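Local coordinates for protein beta-agarase (Persicobacter, PDB 6AII) that degrades agar as the catalytic domain of a GH16-family beta-agarase, probably hydrolysing the beta-1,4 linkages of agarose to release neoagarobiose, at residues P59-W64 and H98-T103; W136-D141 and K281-I286; T161-N166 and A293-Y298; G198-W203 and K244-L249. All coordinates share one frame; numbering follows the deposited sequence.

Interaction 1: residues P59-W64 and H98-T103; sequences PGPTQW and HTLPAT
P61 and Q63 hold T103 between them in a minimal parallel beta bridge, in which T62 sits opposite T103. The amide N of T103 donates to P61 O at 3.1 Å, and T103 O accepts from Q63 N at 2.9 Å, both bonds being fairly straight. A102, just before the bridge, belongs to the tight part: its CA makes a C-H...O contact with P61 O at 3.3 Å, and its CB reaches the same oxygen at 3.4 Å. The type II' turn from P59 to T62 brings the chain into this line, and the P61 ring is buried beside it. The other parts are looser. P61 CB meets CB of the partly exposed L100 no closer than 4.2 Å. Q63, partly exposed as well, runs extended beyond CG (chi2 -178°) and brings its amide up against the methyl of A102, with OE1 3.5 Å from CB. The same OE1 accepts a hydrogen bond from Q104, so the polar need of the amide is met outside the two segments, while the hydroxyl of T103 is paired with Y298. The chemistry thus implies an alignment fixed by two backbone bonds, with the side chains contributing shape rather than polar recognition.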
# COMPACT_ATOMS: atom_id res chain seq x y z
N PRO A 59 13.58 5.94 -1.42
CA PRO A 59 14.40 5.37 -0.31
C PRO A 59 15.40 4.39 -0.85
O PRO A 59 15.19 3.83 -1.93
CB PRO A 59 13.40 4.65 0.59
CG PRO A 59 12.40 4.13 -0.44
CD PRO A 59 12.27 5.23 -1.47
N GLY A 60 16.51 4.15 -0.12
CA GLY A 60 17.38 3.11 -0.58
C GLY A 60 17.92 3.45 -1.97
O GLY A 60 18.08 4.61 -2.33
N PRO A 61 18.18 2.42 -2.74
CA PRO A 61 18.67 2.57 -4.12
C PRO A 61 17.54 2.75 -5.15
O PRO A 61 17.80 2.68 -6.34
CB PRO A 61 19.47 1.30 -4.38
CG PRO A 61 18.71 0.25 -3.59
CD PRO A 61 18.27 1.00 -2.36
N THR A 62 16.35 3.00 -4.63
CA THR A 62 15.22 3.39 -5.48
C THR A 62 15.52 4.72 -6.21
O THR A 62 15.98 5.69 -5.59
CB THR A 62 13.96 3.58 -4.64
OG1 THR A 62 13.75 2.46 -3.76
CG2 THR A 62 12.76 3.92 -5.50
N GLN A 63 15.16 4.78 -7.51
CA GLN A 63 15.12 6.00 -8.26
C GLN A 63 13.77 6.12 -8.97
O GLN A 63 13.59 5.59 -10.05
CB GLN A 63 16.22 6.06 -9.35
CG GLN A 63 17.60 6.33 -8.75
CD GLN A 63 18.70 6.44 -9.77
OE1 GLN A 63 18.68 5.84 -10.85
NE2 GLN A 63 19.71 7.25 -9.41
N TRP A 64 12.84 6.77 -8.30
CA TRP A 64 11.51 7.01 -8.89
C TRP A 64 11.70 7.89 -10.11
O TRP A 64 12.49 8.87 -10.03
CB TRP A 64 10.55 7.66 -7.93
CG TRP A 64 10.07 6.75 -6.84
CD1 TRP A 64 9.81 5.41 -6.93
CD2 TRP A 64 9.81 7.13 -5.50
NE1 TRP A 64 9.39 4.95 -5.72
CE2 TRP A 64 9.39 5.97 -4.82
CE3 TRP A 64 9.86 8.34 -4.80
CZ2 TRP A 64 9.01 5.97 -3.49
CZ3 TRP A 64 9.52 8.32 -3.46
CH2 TRP A 64 9.09 7.17 -2.82
N HIS A 98 25.84 3.80 1.70
CA HIS A 98 26.18 2.65 0.87
C HIS A 98 25.80 2.90 -0.57
O HIS A 98 24.88 3.68 -0.82
CB HIS A 98 25.37 1.42 1.35
CG HIS A 98 25.66 1.13 2.79
ND1 HIS A 98 26.49 0.12 3.14
CD2 HIS A 98 25.21 1.70 3.94
CE1 HIS A 98 26.53 0.06 4.45
NE2 HIS A 98 25.82 1.04 4.97
N THR A 99 26.48 2.22 -1.48
CA THR A 99 26.23 2.41 -2.89
C THR A 99 25.81 1.06 -3.48
O THR A 99 26.44 0.03 -3.22
CB THR A 99 27.47 2.93 -3.62
OG1 THR A 99 27.80 4.16 -2.99
CG2 THR A 99 27.23 3.15 -5.10
N LEU A 100 24.76 1.07 -4.31
CA LEU A 100 24.36 -0.07 -5.08
C LEU A 100 23.97 0.38 -6.48
O LEU A 100 23.60 1.50 -6.66
CB LEU A 100 23.14 -0.76 -4.42
CG LEU A 100 23.41 -1.54 -3.13
CD1 LEU A 100 22.11 -2.03 -2.54
CD2 LEU A 100 24.33 -2.75 -3.36
N PRO A 101 23.94 -0.58 -7.43
CA PRO A 101 23.20 -0.34 -8.69
C PRO A 101 21.78 0.10 -8.31
O PRO A 101 21.11 -0.55 -7.49
CB PRO A 101 23.25 -1.67 -9.46
CG PRO A 101 24.41 -2.41 -8.82
CD PRO A 101 24.31 -2.01 -7.36
N ALA A 102 21.31 1.16 -8.93
CA ALA A 102 19.97 1.65 -8.65
C ALA A 102 18.92 0.80 -9.40
O ALA A 102 19.22 0.03 -10.33
CB ALA A 102 19.86 3.07 -9.07
N THR A 103 17.69 0.96 -8.94
CA THR A 103 16.55 0.46 -9.71
C THR A 103 15.62 1.62 -9.97
O THR A 103 15.11 2.26 -9.00
CB THR A 103 15.88 -0.72 -8.99
OG1 THR A 103 16.84 -1.70 -8.59
CG2 THR A 103 14.76 -1.35 -9.83

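Interaction 2: residues W136-D141 and K281-I286; sequences WMISDD and KLIINI
W136 and I283 face each other as a hydrogen-bonded pair of antiparallel strands, as do I138 and K281, with the non-hydrogen-bonded pair M137 and L282 between them. Among the four backbone bonds, I283 N to W136 O is 2.8 Å long and K281 N to I138 O is 2.9 Å. M137 CA adds a C-H...O contact to K281 O at 3.1 Å.

One polar side-chain bond crosses: W136 NE1 donates to N285 OD1 at 3.0 Å, nearly straight at 166°. The oxygen lies in the indole plane at the ring edge, although the amide is turned 73° from it. N285 ND2 in turn is held by E287.

Apolar contacts supply the rest. With CG of W136 between the backbone N and carbonyl carbon (chi1 56°), the indole lies over I283, whose CD1 is 3.9 Å from the centroid of the six-membered ring in a CH-pi contact. The same CD1 touches I138 CG2 at 3.8 Å. An alanine at W136 would probably leave N285 OD1 without its indole donor and take away the ring face over I283 CD1. On the opposite face of the sheet, M137 CG meets L282 CD1 at 3.8 Å.

The opposite charges of D140 and K281 are not in contact, OD1 and NZ being 4.7 Å apart, and D140 OD1 is hydrogen-bonded to H113.

Strand 280-287 lies between strands 97-110 and 132-139. L282 packs on I318 of the second sheet, whereas W136 touches E145 and D147 of strand 144-151, which carries an ExDxxE sequence as in the catalytic strand of GH16 enzymes.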
# COMPACT_ATOMS: atom_id res chain seq x y z
N TRP A 136 -1.07 2.77 0.10
CA TRP A 136 -1.14 3.40 1.40
C TRP A 136 -1.69 4.81 1.26
O TRP A 136 -1.85 5.28 0.16
CB TRP A 136 0.19 3.36 2.14
CG TRP A 136 1.36 3.95 1.41
CD1 TRP A 136 1.97 3.49 0.28
CD2 TRP A 136 2.07 5.13 1.80
NE1 TRP A 136 3.05 4.28 -0.05
CE2 TRP A 136 3.11 5.29 0.87
CE3 TRP A 136 1.89 6.04 2.85
CZ2 TRP A 136 4.04 6.31 0.99
CZ3 TRP A 136 2.81 7.05 2.96
CH2 TRP A 136 3.81 7.22 1.99
N MET A 137 -1.99 5.42 2.38
CA MET A 137 -2.62 6.73 2.36
C MET A 137 -1.95 7.61 3.41
O MET A 137 -1.58 7.12 4.48
CB MET A 137 -4.12 6.56 2.69
CG MET A 137 -4.81 5.55 1.77
SD MET A 137 -6.62 5.72 1.78
CE MET A 137 -6.94 5.24 3.45
N ILE A 138 -1.85 8.91 3.14
CA ILE A 138 -1.21 9.78 4.16
C ILE A 138 -1.78 11.19 4.06
O ILE A 138 -2.19 11.64 3.00
CB ILE A 138 0.32 9.82 4.03
CG1 ILE A 138 0.95 10.53 5.25
CG2 ILE A 138 0.78 10.41 2.75
CD1 ILE A 138 2.27 9.98 5.63
N SER A 139 -1.89 11.78 5.25
CA SER A 139 -2.36 13.19 5.35
C SER A 139 -1.32 14.16 4.78
O SER A 139 -0.13 13.87 4.67
CB SER A 139 -2.71 13.47 6.80
OG SER A 139 -1.54 13.49 7.61
N ASP A 140 -1.80 15.35 4.39
CA ASP A 140 -0.93 16.30 3.75
C ASP A 140 0.23 16.73 4.66
O ASP A 140 1.31 17.04 4.15
CB ASP A 140 -1.68 17.57 3.37
CG ASP A 140 -2.66 17.44 2.23
OD1 ASP A 140 -2.75 16.35 1.62
OD2 ASP A 140 -3.33 18.47 1.94
N ASP A 141 0.02 16.68 5.95
CA ASP A 141 1.06 17.09 6.92
C ASP A 141 1.92 15.91 7.36
O ASP A 141 2.80 16.10 8.17
CB ASP A 141 0.46 17.81 8.10
CG ASP A 141 -0.42 16.98 9.00
OD1 ASP A 141 -0.57 15.76 8.74
OD2 ASP A 141 -0.94 17.54 10.00
N LYS A 281 -4.26 11.47 0.92
CA LYS A 281 -4.05 11.11 -0.50
C LYS A 281 -3.72 9.61 -0.54
O LYS A 281 -3.18 9.11 0.44
CB LYS A 281 -2.90 11.88 -1.15
CG LYS A 281 -3.21 13.37 -1.34
CD LYS A 281 -2.08 14.12 -1.95
CE LYS A 281 -2.46 15.58 -2.15
NZ LYS A 281 -1.36 16.26 -2.88
N LEU A 282 -4.06 8.97 -1.67
CA LEU A 282 -3.70 7.58 -1.91
C LEU A 282 -2.36 7.57 -2.66
O LEU A 282 -2.15 8.29 -3.64
CB LEU A 282 -4.83 6.92 -2.71
CG LEU A 282 -4.59 5.47 -3.13
CD1 LEU A 282 -4.55 4.56 -1.94
CD2 LEU A 282 -5.69 5.06 -4.10
N ILE A 283 -1.46 6.66 -2.23
CA ILE A 283 -0.19 6.48 -2.83
C ILE A 283 -0.09 4.99 -3.23
O ILE A 283 -0.40 4.11 -2.41
CB ILE A 283 0.94 6.89 -1.84
CG1 ILE A 283 0.72 8.34 -1.37
CG2 ILE A 283 2.31 6.68 -2.46
CD1 ILE A 283 1.82 8.95 -0.55
N ILE A 284 0.33 4.75 -4.46
CA ILE A 284 0.65 3.38 -4.91
C ILE A 284 2.06 3.43 -5.50
O ILE A 284 2.36 4.24 -6.36
CB ILE A 284 -0.33 2.85 -5.94
CG1 ILE A 284 -1.76 3.00 -5.42
CG2 ILE A 284 0.04 1.40 -6.26
CD1 ILE A 284 -2.78 2.28 -6.28
N ASN A 285 2.94 2.60 -4.96
CA ASN A 285 4.31 2.69 -5.42
C ASN A 285 5.05 1.37 -5.22
O ASN A 285 4.60 0.46 -4.48
CB ASN A 285 5.10 3.80 -4.71
CG ASN A 285 5.57 3.40 -3.32
OD1 ASN A 285 4.80 3.38 -2.38
ND2 ASN A 285 6.84 3.06 -3.15
N ILE A 286 6.23 1.32 -5.85
CA ILE A 286 7.17 0.26 -5.60
C ILE A 286 8.48 0.89 -5.10
O ILE A 286 8.72 2.07 -5.36
CB ILE A 286 7.43 -0.63 -6.83
CG1 ILE A 286 8.12 0.13 -7.97
CG2 ILE A 286 6.10 -1.29 -7.26
CD1 ILE A 286 8.39 -0.67 -9.25

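Interaction 3: residues T161-N166 and A293-Y298; sequences TGTAMN and ALAGRY
R297 packs against T163, A164, M165 and N166, and its side chain can be followed outward from CB. The first torsion sets CG beside the backbone N (chi1 -68°), where it comes within 3.2 Å of T163 O and also nears A164 O. The next carbon, CD, meets three oxygens, T163 O at 3.4 Å, M165 O at 3.5 Å and N166 OD1 at 3.6 Å. At chi3 the chain bends, and NE is hydrogen-bonded to N292 OD1, in the helix just before A293. CZ stays 3.8 Å from T163 O, and beyond it NH1 donates to that oxygen at 2.8 Å, in the carbonyl plane and on a lone pair, though T163 O lies 23° out of the guanidinium plane. One face of that group has the methyl of A295 above it, 3.3 Å from the plane and displaced toward the rim. The plane of the N166 amide is only 10° from that of the guanidinium, while its ND2 is used by G154 and Y152.

A second bond across the contact runs from T163 OG1 to A295 O at 2.7 Å. R160 reinforces the junction by bonding to A164 O and G296 O. G296 lies where a side chain would be tight against A164 CB.

With its positive phi and two bonds back into the last turn, G296 forms a Schellman motif, the classic C-terminal cap; here the cap of helix 290-294 docks a surface loop.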
# COMPACT_ATOMS: atom_id res chain seq x y z
N THR A 161 20.45 -17.11 -1.19
CA THR A 161 20.74 -17.73 0.07
C THR A 161 20.85 -16.68 1.17
O THR A 161 20.95 -15.47 0.94
CB THR A 161 22.08 -18.52 0.01
OG1 THR A 161 23.14 -17.61 -0.31
CG2 THR A 161 22.03 -19.61 -1.03
N GLY A 162 20.83 -17.15 2.40
CA GLY A 162 20.96 -16.29 3.57
C GLY A 162 19.93 -15.17 3.63
O GLY A 162 18.71 -15.37 3.39
N THR A 163 20.40 -13.97 3.85
CA THR A 163 19.49 -12.80 4.03
C THR A 163 18.83 -12.41 2.71
O THR A 163 17.84 -11.68 2.74
CB THR A 163 20.21 -11.59 4.63
OG1 THR A 163 21.29 -11.18 3.80
CG2 THR A 163 20.71 -11.94 6.01
N ALA A 164 19.36 -12.90 1.64
CA ALA A 164 18.82 -12.53 0.28
C ALA A 164 17.54 -13.34 0.00
O ALA A 164 16.85 -13.07 -1.02
CB ALA A 164 19.82 -12.73 -0.81
N MET A 165 17.27 -14.37 0.82
CA MET A 165 16.04 -15.12 0.60
C MET A 165 14.86 -14.23 0.95
O MET A 165 14.82 -13.61 1.99
CB MET A 165 16.05 -16.43 1.41
CG MET A 165 17.14 -17.30 0.85
SD MET A 165 17.22 -18.93 1.70
CE MET A 165 17.28 -18.47 3.42
N ASN A 166 13.83 -14.29 0.09
CA ASN A 166 12.67 -13.41 0.33
C ASN A 166 11.42 -14.15 0.83
O ASN A 166 10.35 -13.56 0.93
CB ASN A 166 12.29 -12.68 -0.97
CG ASN A 166 11.53 -11.40 -0.70
OD1 ASN A 166 11.89 -10.67 0.21
ND2 ASN A 166 10.57 -11.07 -1.58
N ALA A 293 17.49 -3.88 0.60
CA ALA A 293 18.52 -3.88 -0.41
C ALA A 293 19.87 -4.29 0.18
O ALA A 293 20.55 -5.11 -0.49
CB ALA A 293 18.62 -2.54 -1.05
N LEU A 294 20.13 -3.82 1.41
CA LEU A 294 21.46 -4.15 2.00
C LEU A 294 21.55 -5.65 2.35
O LEU A 294 22.65 -6.25 2.37
CB LEU A 294 21.68 -3.26 3.22
CG LEU A 294 21.95 -1.77 2.93
CD1 LEU A 294 21.86 -0.92 4.19
CD2 LEU A 294 23.26 -1.62 2.21
N ALA A 295 20.40 -6.27 2.53
CA ALA A 295 20.30 -7.71 2.83
C ALA A 295 20.40 -8.56 1.56
O ALA A 295 20.47 -9.81 1.68
CB ALA A 295 19.01 -7.97 3.62
N GLY A 296 20.34 -7.95 0.34
CA GLY A 296 20.36 -8.67 -0.88
C GLY A 296 18.95 -8.96 -1.41
O GLY A 296 18.82 -9.54 -2.51
N ARG A 297 17.93 -8.46 -0.68
CA ARG A 297 16.51 -8.59 -1.12
C ARG A 297 16.21 -7.39 -2.05
O ARG A 297 15.49 -6.46 -1.74
CB ARG A 297 15.60 -8.68 0.10
CG ARG A 297 15.78 -9.98 0.89
CD ARG A 297 14.86 -10.15 2.10
NE ARG A 297 14.93 -9.02 2.98
CZ ARG A 297 15.59 -8.97 4.13
NH1 ARG A 297 16.38 -9.97 4.49
NH2 ARG A 297 15.40 -7.93 4.92
N TYR A 298 16.67 -7.59 -3.26
CA TYR A 298 16.81 -6.58 -4.24
C TYR A 298 16.94 -7.27 -5.60
O TYR A 298 17.65 -8.28 -5.69
CB TYR A 298 18.13 -5.86 -3.89
CG TYR A 298 18.37 -4.62 -4.69
CD1 TYR A 298 19.50 -4.40 -5.48
CD2 TYR A 298 17.34 -3.68 -4.72
CE1 TYR A 298 19.68 -3.20 -6.13
CE2 TYR A 298 17.47 -2.51 -5.43
CZ TYR A 298 18.66 -2.25 -6.10
OH TYR A 298 18.65 -1.08 -6.77

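Interaction 4: residues G198-W203 and K244-L249; sequences GVYGTW and KNYSYL
Y246 and Y248 each offer one ring face to the loop 198-203. Over the centre of the Y246 ring stands V199 CG1, 3.9 Å from the centroid and only 5° off the normal. G201 CA lies over one face of the Y248 ring, displaced toward the rim and 3.6 Å from CE2; a side chain on G201 would clash with that atom. Y200 O approaches both rings obliquely, 3.4 Å from Y246 CE2 and 3.6 Å from Y248 CE1, and is bonded to R239. The third ring, Y200, has the carbonyl carbon of G198 over one face and its CD2 3.2 Å from Y246 OH.

A single direct hydrogen bond joins the segments, Y200 N to Y246 OH, at 3.1 Å and almost straight (172°). The same hydroxyl is 2.7 Å from a water that donates to G198 O, tying the loop at two points. A phenylalanine in place of Y246 would probably leave Y200 N without its acceptor and the water without one of its partners.

Alternation along the extended strand puts Y246 and Y248 on one face and S247 on the other. Here the two tyrosines seat the loop before strand 203-204 on the antiparallel sheet, within the beta-sandwich (jelly-roll) fold of the GH16 family.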
# COMPACT_ATOMS: atom_id res chain seq x y z
N GLY A 198 2.15 -4.42 21.57
CA GLY A 198 1.08 -5.21 22.09
C GLY A 198 -0.16 -5.27 21.23
O GLY A 198 -1.25 -5.54 21.72
N VAL A 199 0.02 -5.09 19.91
CA VAL A 199 -1.09 -5.23 18.99
C VAL A 199 -0.66 -6.22 17.88
O VAL A 199 0.18 -5.87 17.05
CB VAL A 199 -1.53 -3.87 18.40
CG1 VAL A 199 -2.75 -4.04 17.51
CG2 VAL A 199 -1.80 -2.82 19.46
N TYR A 200 -1.22 -7.43 17.92
CA TYR A 200 -0.79 -8.59 17.19
C TYR A 200 -1.50 -8.73 15.82
O TYR A 200 -2.57 -8.16 15.59
CB TYR A 200 -0.98 -9.83 18.07
CG TYR A 200 -0.21 -9.68 19.36
CD1 TYR A 200 1.17 -9.65 19.34
CD2 TYR A 200 -0.88 -9.48 20.56
CE1 TYR A 200 1.89 -9.45 20.51
CE2 TYR A 200 -0.18 -9.28 21.73
CZ TYR A 200 1.20 -9.22 21.69
OH TYR A 200 1.87 -9.02 22.87
N GLY A 201 -0.88 -9.52 14.95
CA GLY A 201 -1.52 -9.92 13.71
C GLY A 201 -1.28 -8.95 12.56
O GLY A 201 -1.78 -9.20 11.46
N THR A 202 -0.48 -7.89 12.74
CA THR A 202 -0.35 -6.86 11.70
C THR A 202 0.34 -7.42 10.44
O THR A 202 0.22 -6.81 9.36
CB THR A 202 0.42 -5.62 12.18
OG1 THR A 202 1.73 -6.04 12.57
CG2 THR A 202 -0.31 -4.89 13.30
N TRP A 203 1.11 -8.49 10.50
CA TRP A 203 1.71 -9.02 9.30
C TRP A 203 0.89 -10.26 8.89
O TRP A 203 1.02 -11.38 9.42
CB TRP A 203 3.17 -9.40 9.55
CG TRP A 203 4.09 -8.21 9.64
CD1 TRP A 203 4.42 -7.47 10.75
CD2 TRP A 203 4.71 -7.57 8.54
NE1 TRP A 203 5.24 -6.44 10.41
CE2 TRP A 203 5.45 -6.48 9.05
CE3 TRP A 203 4.70 -7.79 7.16
CZ2 TRP A 203 6.16 -5.63 8.23
CZ3 TRP A 203 5.40 -6.94 6.34
CH2 TRP A 203 6.16 -5.89 6.88
N LYS A 244 -10.22 0.22 21.80
CA LYS A 244 -9.24 -0.51 22.54
C LYS A 244 -9.25 -1.98 22.13
O LYS A 244 -8.46 -2.77 22.67
CB LYS A 244 -9.49 -0.42 24.05
CG LYS A 244 -9.45 1.00 24.58
CD LYS A 244 -9.54 0.99 26.11
CE LYS A 244 -9.39 2.39 26.62
NZ LYS A 244 -9.31 2.39 28.11
N ASN A 245 -10.14 -2.35 21.20
CA ASN A 245 -10.38 -3.74 20.82
C ASN A 245 -9.86 -3.95 19.38
O ASN A 245 -9.77 -2.97 18.62
CB ASN A 245 -11.86 -4.08 20.76
CG ASN A 245 -12.49 -4.02 22.15
OD1 ASN A 245 -11.84 -4.29 23.14
ND2 ASN A 245 -13.73 -3.60 22.22
N TYR A 246 -9.48 -5.19 19.10
CA TYR A 246 -9.14 -5.50 17.71
C TYR A 246 -9.34 -6.98 17.50
O TYR A 246 -9.32 -7.77 18.48
CB TYR A 246 -7.71 -5.08 17.35
CG TYR A 246 -6.56 -5.80 18.00
CD1 TYR A 246 -6.21 -5.48 19.30
CD2 TYR A 246 -5.82 -6.81 17.36
CE1 TYR A 246 -5.18 -6.12 19.95
CE2 TYR A 246 -4.84 -7.51 18.03
CZ TYR A 246 -4.48 -7.12 19.31
OH TYR A 246 -3.47 -7.73 19.98
N SER A 247 -9.52 -7.40 16.23
CA SER A 247 -9.74 -8.80 15.95
C SER A 247 -9.21 -9.08 14.55
O SER A 247 -9.08 -8.16 13.75
CB SER A 247 -11.19 -9.18 16.02
OG SER A 247 -11.98 -8.29 15.23
N TYR A 248 -8.93 -10.35 14.29
CA TYR A 248 -8.30 -10.67 12.98
C TYR A 248 -8.33 -12.16 12.75
O TYR A 248 -8.47 -12.94 13.70
CB TYR A 248 -6.85 -10.17 12.92
CG TYR A 248 -5.87 -10.80 13.88
CD1 TYR A 248 -5.79 -10.33 15.17
CD2 TYR A 248 -5.00 -11.82 13.48
CE1 TYR A 248 -4.86 -10.84 16.07
CE2 TYR A 248 -4.09 -12.36 14.38
CZ TYR A 248 -4.04 -11.87 15.68
OH TYR A 248 -3.11 -12.41 16.56
N LEU A 249 -8.20 -12.56 11.48
CA LEU A 249 -8.01 -14.01 11.15
C LEU A 249 -6.52 -14.35 11.09
O LEU A 249 -5.76 -13.65 10.40
CB LEU A 249 -8.63 -14.28 9.77
CG LEU A 249 -10.13 -14.10 9.71
CD1 LEU A 249 -10.67 -14.52 8.34
CD2 LEU A 249 -10.83 -14.90 10.82
O HOH W 1 -3.53 -7.58 22.71

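The four contacts spread over a single beta-sandwich domain. Interactions 1 and 2 share the mixed sheet, where strands 97-110 and 280-287 are neighbours; although their centres are about 21 Å apart, they meet where W64 NE1 probably bonds to I286 O. Interaction 3, centred about 15 Å from interaction 1, touches it through the Y298 hydroxyl, which probably bonds to P101 and T103. Interaction 4 touches none of the others and sets the loop before strand 203-204, a strand of the mixed sheet, against strand 245-249 of the antiparallel sheet. Along the chain, interaction 1 closes first, interactions 2 and 3 interlace, and interaction 4 is nested inside both, so distant sequence segments are knitted into one compact domain.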